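Local structure of putative flagellar hook-associated protein (Vibrio parahaemolyticus, 3PWX) at residues His43-Val47 and Ile85-Ala91; Gly121-Arg126 and Asp137-Gln143; Glu144-Ile148 and Asp185-Val190. The protein is probably a structural component of the bacterial flagellum, a member of the flagellin family and putative hook-associated protein. The contacts are given in a common frame with arbitrary orientation. Numbering follows the deposited sequence.

Interaction 1: His43-Val47 and Ile85-Ala91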
# COMPACT_ATOMS: atom_id res chain seq x y z
N HIS A 43 17.37 2.65 -13.78
CA HIS A 43 17.51 1.44 -14.63
C HIS A 43 16.47 1.44 -15.72
O HIS A 43 16.80 1.09 -16.90
CB HIS A 43 17.51 0.11 -13.86
CG HIS A 43 18.64 -0.02 -12.89
ND1 HIS A 43 19.96 -0.16 -13.29
CD2 HIS A 43 18.65 0.01 -11.54
CE1 HIS A 43 20.73 -0.23 -12.22
NE2 HIS A 43 19.96 -0.13 -11.15
N LEU A 44 15.25 1.89 -15.39
CA LEU A 44 14.26 1.95 -16.43
C LEU A 44 14.58 3.01 -17.48
O LEU A 44 14.45 2.73 -18.66
CB LEU A 44 12.86 2.06 -15.94
CG LEU A 44 12.39 0.81 -15.17
CD1 LEU A 44 11.05 1.12 -14.52
CD2 LEU A 44 12.35 -0.45 -16.07
N ASP A 45 15.08 4.17 -17.06
CA ASP A 45 15.51 5.20 -17.97
C ASP A 45 16.49 4.62 -18.98
O ASP A 45 16.31 4.77 -20.19
CB ASP A 45 16.14 6.38 -17.25
CG ASP A 45 16.20 7.60 -18.14
OD1 ASP A 45 15.14 8.03 -18.67
OD2 ASP A 45 17.31 8.11 -18.38
N SER A 46 17.49 3.91 -18.47
CA SER A 46 18.50 3.27 -19.32
C SER A 46 17.94 2.19 -20.26
O SER A 46 18.36 2.14 -21.42
CB SER A 46 19.63 2.71 -18.46
OG SER A 46 20.42 1.79 -19.18
N VAL A 47 17.00 1.35 -19.78
CA VAL A 47 16.28 0.40 -20.62
C VAL A 47 15.58 1.18 -21.71
O VAL A 47 15.61 0.75 -22.83
CB VAL A 47 15.23 -0.46 -19.84
CG1 VAL A 47 14.35 -1.27 -20.79
CG2 VAL A 47 15.91 -1.41 -18.85
N ILE A 85 20.12 -4.08 -21.97
CA ILE A 85 18.76 -4.16 -21.47
C ILE A 85 18.62 -5.38 -20.55
O ILE A 85 17.91 -5.32 -19.55
CB ILE A 85 17.75 -4.26 -22.62
CG1 ILE A 85 17.50 -2.90 -23.22
CG2 ILE A 85 16.46 -4.87 -22.19
CD1 ILE A 85 17.16 -2.96 -24.75
N GLU A 86 19.33 -6.45 -20.87
CA GLU A 86 19.37 -7.59 -19.97
C GLU A 86 20.02 -7.22 -18.65
O GLU A 86 19.49 -7.58 -17.62
CB GLU A 86 20.13 -8.74 -20.60
CG GLU A 86 20.51 -9.84 -19.58
CD GLU A 86 21.10 -11.03 -20.28
OE1 GLU A 86 20.46 -12.12 -20.26
OE2 GLU A 86 22.17 -10.84 -20.93
N SER A 87 21.12 -6.48 -18.70
CA SER A 87 21.79 -5.97 -17.48
C SER A 87 20.97 -5.08 -16.57
O SER A 87 21.17 -5.10 -15.34
CB SER A 87 23.01 -5.14 -17.86
OG SER A 87 24.10 -6.00 -17.92
N SER A 88 20.16 -4.22 -17.17
CA SER A 88 19.35 -3.32 -16.41
C SER A 88 18.27 -4.11 -15.72
O SER A 88 18.01 -3.89 -14.56
CB SER A 88 18.78 -2.21 -17.29
OG SER A 88 19.86 -1.47 -17.88
N PHE A 89 17.66 -5.09 -16.37
CA PHE A 89 16.58 -5.81 -15.66
C PHE A 89 17.08 -6.77 -14.59
O PHE A 89 16.28 -7.28 -13.81
CB PHE A 89 15.68 -6.58 -16.62
CG PHE A 89 14.65 -5.76 -17.23
CD1 PHE A 89 13.60 -5.29 -16.46
CD2 PHE A 89 14.71 -5.45 -18.58
CE1 PHE A 89 12.61 -4.50 -17.03
CE2 PHE A 89 13.72 -4.66 -19.16
CZ PHE A 89 12.66 -4.19 -18.39
N ASN A 90 18.40 -7.00 -14.58
CA ASN A 90 19.11 -7.89 -13.66
C ASN A 90 19.94 -7.09 -12.66
O ASN A 90 20.78 -7.63 -11.96
CB ASN A 90 20.02 -8.83 -14.44
CG ASN A 90 19.28 -10.07 -14.95
OD1 ASN A 90 18.13 -10.36 -14.53
ND2 ASN A 90 19.90 -10.78 -15.86
N ALA A 91 19.65 -5.79 -12.58
CA ALA A 91 20.24 -4.91 -11.59
C ALA A 91 20.06 -5.47 -10.19
O ALA A 91 19.04 -6.10 -9.90
CB ALA A 91 19.59 -3.54 -11.67
O HOH W 1 21.02 0.10 -16.03
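Val47 lays its two methyls against helix 71-89: CG2 lies 3.4 Å from Ser88 CB and over one face of the Phe89 ring, while CG1 comes 3.8 Å from Phe89 CE2. This is an antiparallel helix pair in the flagellin N-terminal helical region, the short axes 9.1 Å apart at an angle of 164°. A small residue suits position 88, where the CA atoms of His43 and Ser88 are 5.4 Å apart and Val47 packs against Ser88 CB. Leu44 CD2, 4.2 Å from Phe89 CE1, and Ile85 CG1, 4.3 Å from Val47 CG1, extend the apolar seam, and Val190 of helix 172-223 covers Val47 from a third helix. Where helix 71-89 gives way to loop, Ala91 places its methyl over the face of the His43 imidazole, a CH-pi contact with CB 3.5 Å from the ring centroid. The ring's other role is polar: one water lies 2.9 Å from His43 ND1 and 2.7 Å from Ser88 OG, a hydroxyl also bonded to Ser84 O.

Interaction 2: Gly121-Arg126 and Asp137-Gln143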
# COMPACT_ATOMS: atom_id res chain seq x y z
N GLY A 121 12.21 -13.99 -12.94
CA GLY A 121 11.60 -13.22 -11.86
C GLY A 121 10.14 -13.59 -11.85
O GLY A 121 9.66 -14.09 -12.88
N ASN A 122 9.43 -13.36 -10.74
CA ASN A 122 7.99 -13.49 -10.70
C ASN A 122 7.43 -12.07 -10.67
O ASN A 122 8.19 -11.11 -10.86
CB ASN A 122 7.51 -14.39 -9.52
CG ASN A 122 7.76 -13.74 -8.12
OD1 ASN A 122 7.71 -12.53 -7.99
ND2 ASN A 122 8.06 -14.53 -7.12
N SER A 123 6.13 -11.88 -10.43
CA SER A 123 5.59 -10.52 -10.50
C SER A 123 4.92 -10.03 -9.21
O SER A 123 4.01 -9.14 -9.20
CB SER A 123 4.72 -10.39 -11.73
OG SER A 123 3.51 -11.04 -11.46
N ASP A 124 5.38 -10.60 -8.09
CA ASP A 124 4.94 -10.26 -6.77
C ASP A 124 5.31 -8.84 -6.37
O ASP A 124 6.40 -8.34 -6.72
CB ASP A 124 5.59 -11.22 -5.79
CG ASP A 124 4.92 -12.57 -5.76
OD1 ASP A 124 4.10 -12.82 -6.67
OD2 ASP A 124 5.24 -13.38 -4.84
N VAL A 125 4.48 -8.22 -5.57
CA VAL A 125 4.81 -6.89 -5.10
C VAL A 125 5.34 -7.01 -3.69
O VAL A 125 4.92 -7.87 -2.98
CB VAL A 125 3.55 -5.92 -5.12
CG1 VAL A 125 3.11 -5.74 -6.60
CG2 VAL A 125 2.44 -6.48 -4.33
N ARG A 126 6.35 -6.23 -3.36
CA ARG A 126 6.68 -5.97 -1.98
C ARG A 126 6.07 -4.63 -1.62
O ARG A 126 5.82 -3.73 -2.51
CB ARG A 126 8.19 -5.82 -1.81
CG ARG A 126 8.99 -7.11 -1.75
CD ARG A 126 9.61 -7.45 -3.07
NE ARG A 126 11.06 -7.25 -3.14
CZ ARG A 126 11.65 -6.48 -4.05
NH1 ARG A 126 12.98 -6.37 -4.12
NH2 ARG A 126 10.90 -5.83 -4.92
N ASP A 137 3.32 0.14 -2.47
CA ASP A 137 4.07 -0.88 -3.22
C ASP A 137 5.39 -0.30 -3.64
O ASP A 137 5.45 0.83 -4.05
CB ASP A 137 3.27 -1.39 -4.43
CG ASP A 137 1.92 -2.06 -4.02
OD1 ASP A 137 1.73 -2.52 -2.83
OD2 ASP A 137 1.03 -2.15 -4.91
N SER A 138 6.46 -1.07 -3.55
CA SER A 138 7.82 -0.54 -3.65
C SER A 138 8.62 -1.18 -4.74
O SER A 138 9.76 -0.72 -5.03
CB SER A 138 8.52 -0.71 -2.30
OG SER A 138 8.68 -2.09 -1.99
N ASN A 139 8.08 -2.18 -5.43
CA ASN A 139 8.83 -2.72 -6.57
C ASN A 139 8.19 -2.64 -7.96
O ASN A 139 6.98 -2.43 -8.07
CB ASN A 139 9.28 -4.13 -6.28
CG ASN A 139 8.12 -5.12 -6.19
OD1 ASN A 139 7.05 -4.86 -5.60
ND2 ASN A 139 8.35 -6.30 -6.77
N MSE A 140 9.01 -2.73 -9.02
CA MSE A 140 8.50 -3.01 -10.37
C MSE A 140 9.02 -4.40 -10.74
O MSE A 140 9.95 -4.88 -10.13
CB MSE A 140 8.92 -1.98 -11.41
CG MSE A 140 8.33 -0.59 -11.26
SE MSE A 140 6.36 -0.53 -11.16
CE MSE A 140 5.93 -1.23 -12.94
N THR A 141 8.36 -5.08 -11.68
CA THR A 141 8.88 -6.35 -12.11
C THR A 141 9.20 -6.47 -13.60
O THR A 141 8.43 -6.04 -14.44
CB THR A 141 8.05 -7.58 -11.65
OG1 THR A 141 6.85 -7.70 -12.44
CG2 THR A 141 7.80 -7.48 -10.19
N ALA A 142 10.32 -7.12 -13.87
CA ALA A 142 10.67 -7.46 -15.27
C ALA A 142 9.53 -8.29 -15.84
O ALA A 142 9.12 -8.11 -16.96
CB ALA A 142 11.96 -8.23 -15.31
N GLN A 143 8.97 -9.18 -15.05
CA GLN A 143 7.95 -10.02 -15.63
C GLN A 143 6.70 -9.30 -16.08
O GLN A 143 6.12 -9.68 -17.07
CB GLN A 143 7.57 -11.16 -14.72
CG GLN A 143 6.50 -11.97 -15.31
CD GLN A 143 6.61 -13.33 -14.82
OE1 GLN A 143 7.45 -14.11 -15.33
NE2 GLN A 143 5.82 -13.66 -13.77
O HOH W 2 9.99 -10.50 -12.70
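Gly121 begins an irregular run that passes antiparallel to residues 137-143, the two directions 172° apart, and continues past the open end of the hairpin of strands 127-131 and 134-137, with backbone pairing at Arg126 and side-chain links before it. Gly121 itself lies beside the start of the short helix 142-145, and its backbone hydrogen-bonds with that of Ala109. At Asn122 the backbone O accepts from a water at 2.6 Å, which in turn accepts from Gln143 N at 2.9 Å; a first-turn helix NH, which has no earlier helical carbonyl to bond, is thus satisfied through solvent. The CA-to-CB bond of Asn122 points away from residues 137-143, and its OD1 closes an Asx turn, accepting from Asp124 N at 3.0 Å, while ND2 binds Thr103. Ser123 packs CB 3.5 Å from OG1 of Thr141, the N-cap residue, whose hydroxyl caps Glu144 N. Asp124 directs its carboxylate to Thr103 and offers its backbone O to Asn139 ND2 at 2.8 Å. Val125, largely exposed, rests its CA 3.1 Å from Asn139 OD1. That same amide oxygen accepts from Arg126 N at 2.7 Å, so the Asn139 amide, carrying both polarities, stands in for main-chain pairing on either side of Val125. The side chain of Arg126 lies about 6 Å from that of His97, which binds Mg2+ in this protein, although no ion is bound to this chain here. Its carbonyl resumes backbone pairing: Arg126 O accepts from Ser138 N at 2.9 Å and touches Asp137 CA at 3.4 Å.

Interaction 3: Glu144-Ile148 and Asp185-Val190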
# COMPACT_ATOMS: atom_id res chain seq x y z
N GLU A 144 6.28 -8.27 -15.38
CA GLU A 144 5.16 -7.47 -15.85
C GLU A 144 5.57 -6.54 -16.99
O GLU A 144 4.82 -6.38 -17.97
CB GLU A 144 4.52 -6.71 -14.69
CG GLU A 144 3.51 -5.69 -15.16
CD GLU A 144 2.93 -4.87 -14.01
OE1 GLU A 144 3.02 -5.33 -12.83
OE2 GLU A 144 2.38 -3.77 -14.29
N ILE A 145 6.77 -5.96 -16.90
CA ILE A 145 7.26 -4.99 -17.91
C ILE A 145 7.58 -5.55 -19.29
O ILE A 145 7.30 -4.91 -20.34
CB ILE A 145 8.41 -4.13 -17.32
CG1 ILE A 145 7.84 -3.26 -16.14
CG2 ILE A 145 8.97 -3.25 -18.33
CD1 ILE A 145 8.87 -2.66 -15.22
N LEU A 146 8.13 -6.77 -19.29
CA LEU A 146 8.52 -7.47 -20.51
C LEU A 146 7.35 -8.21 -21.17
O LEU A 146 7.43 -8.61 -22.36
CB LEU A 146 9.67 -8.44 -20.20
CG LEU A 146 11.03 -7.74 -20.02
CD1 LEU A 146 12.22 -8.73 -19.87
CD2 LEU A 146 11.37 -6.79 -21.20
N ASP A 147 6.25 -8.37 -20.46
CA ASP A 147 5.08 -9.03 -21.03
C ASP A 147 4.40 -8.12 -22.07
O ASP A 147 3.75 -7.13 -21.74
CB ASP A 147 4.11 -9.47 -19.91
CG ASP A 147 2.71 -9.81 -20.42
OD1 ASP A 147 2.21 -9.16 -21.36
OD2 ASP A 147 2.05 -10.69 -19.84
N ILE A 148 4.56 -8.50 -23.32
CA ILE A 148 3.85 -7.86 -24.43
C ILE A 148 2.83 -8.82 -25.03
O ILE A 148 2.39 -8.63 -26.16
CB ILE A 148 4.83 -7.28 -25.49
CG1 ILE A 148 5.96 -8.27 -25.77
CG2 ILE A 148 5.43 -6.02 -24.98
CD1 ILE A 148 6.73 -8.02 -27.08
N ASP A 185 5.92 -1.74 -28.03
CA ASP A 185 5.11 -2.23 -26.89
C ASP A 185 5.90 -2.21 -25.59
O ASP A 185 5.40 -1.78 -24.52
CB ASP A 185 4.59 -3.65 -27.14
CG ASP A 185 3.56 -3.69 -28.23
OD1 ASP A 185 2.96 -2.60 -28.50
OD2 ASP A 185 3.36 -4.78 -28.83
N THR A 186 7.15 -2.66 -25.67
CA THR A 186 7.96 -2.67 -24.49
C THR A 186 8.15 -1.22 -24.01
O THR A 186 7.97 -0.90 -22.83
CB THR A 186 9.26 -3.47 -24.67
OG1 THR A 186 8.89 -4.77 -25.11
CG2 THR A 186 9.99 -3.67 -23.37
N MSE A 187 8.40 -0.35 -24.95
CA MSE A 187 8.61 1.04 -24.60
C MSE A 187 7.41 1.63 -23.86
O MSE A 187 7.57 2.29 -22.82
CB MSE A 187 8.93 1.85 -25.85
CG MSE A 187 9.08 3.32 -25.55
SE MSE A 187 10.81 3.75 -24.74
CE MSE A 187 11.85 3.71 -26.49
N ALA A 188 6.20 1.38 -24.37
CA ALA A 188 4.97 1.76 -23.65
C ALA A 188 4.93 1.21 -22.19
O ALA A 188 4.52 1.89 -21.21
CB ALA A 188 3.76 1.30 -24.43
N ASN A 189 5.37 -0.03 -22.04
CA ASN A 189 5.34 -0.62 -20.70
C ASN A 189 6.40 0.06 -19.81
O ASN A 189 6.15 0.39 -18.65
CB ASN A 189 5.60 -2.13 -20.80
CG ASN A 189 4.41 -2.92 -21.31
OD1 ASN A 189 3.34 -2.40 -21.47
ND2 ASN A 189 4.60 -4.20 -21.53
N VAL A 190 7.61 0.24 -20.35
CA VAL A 190 8.70 0.86 -19.58
C VAL A 190 8.31 2.25 -19.16
O VAL A 190 8.51 2.62 -18.00
CB VAL A 190 10.06 0.86 -20.37
CG1 VAL A 190 11.05 1.86 -19.77
CG2 VAL A 190 10.65 -0.48 -20.33
O HOH W 3 9.02 -7.24 -24.22
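Asp185 points toward residues 144-148, but it is its CB that touches them, 3.3 Å from Ile148 CG2, so the branched isoleucine lies against the base of the side chain. One residue on, Thr186 presents both of its ends. Its CG2 lies 4.0 Å from Leu146 CD2, and its OG1, bonded to Ala182 O one turn earlier in the same helix, reaches a water at 2.6 Å that donates to Leu146 O at 2.8 Å. Here the short helix 142-145 runs out against the flank of the long helix 172-223, and carbonyls near its end find partners outside it. Asn189, a turn beyond Asp185, supplies one: its ND2 donates to Ile145 O at 3.0 Å and, weakly, to Asp147 O at 3.1 Å. An amide with two hydrogens suits a spot facing two backbone oxygens. Val190 then turns to the apolar side, where Phe89 of helix 71-89 and Val47 of helix 7-61 also pack, and its CG2 meets Ile145 CG2 at 3.8 Å.

In the fold
From the N terminus, helix 7-61 runs out, the chain turns back, and interaction 1 closes that largely helical excursion by joining it to helix 71-89. Interaction 2 then closes the short span containing the hairpin of strands 127-131 and 134-137. Interaction 3 closes the last loop, through helix 154-166, by setting the end of helix 142-145 on helix 172-223. The three follow in series, neither nested nor crossed, yet they converge in space, with centres 13 to 14 Å apart. Phe89 bridges all three, its CD1 3.6 Å from Ala142 CB and its CZ 3.8 Å from Ile145 CG2. Helix 142-145, shared by interactions 2 and 3, thereby joins the hairpin region to the helical bundle.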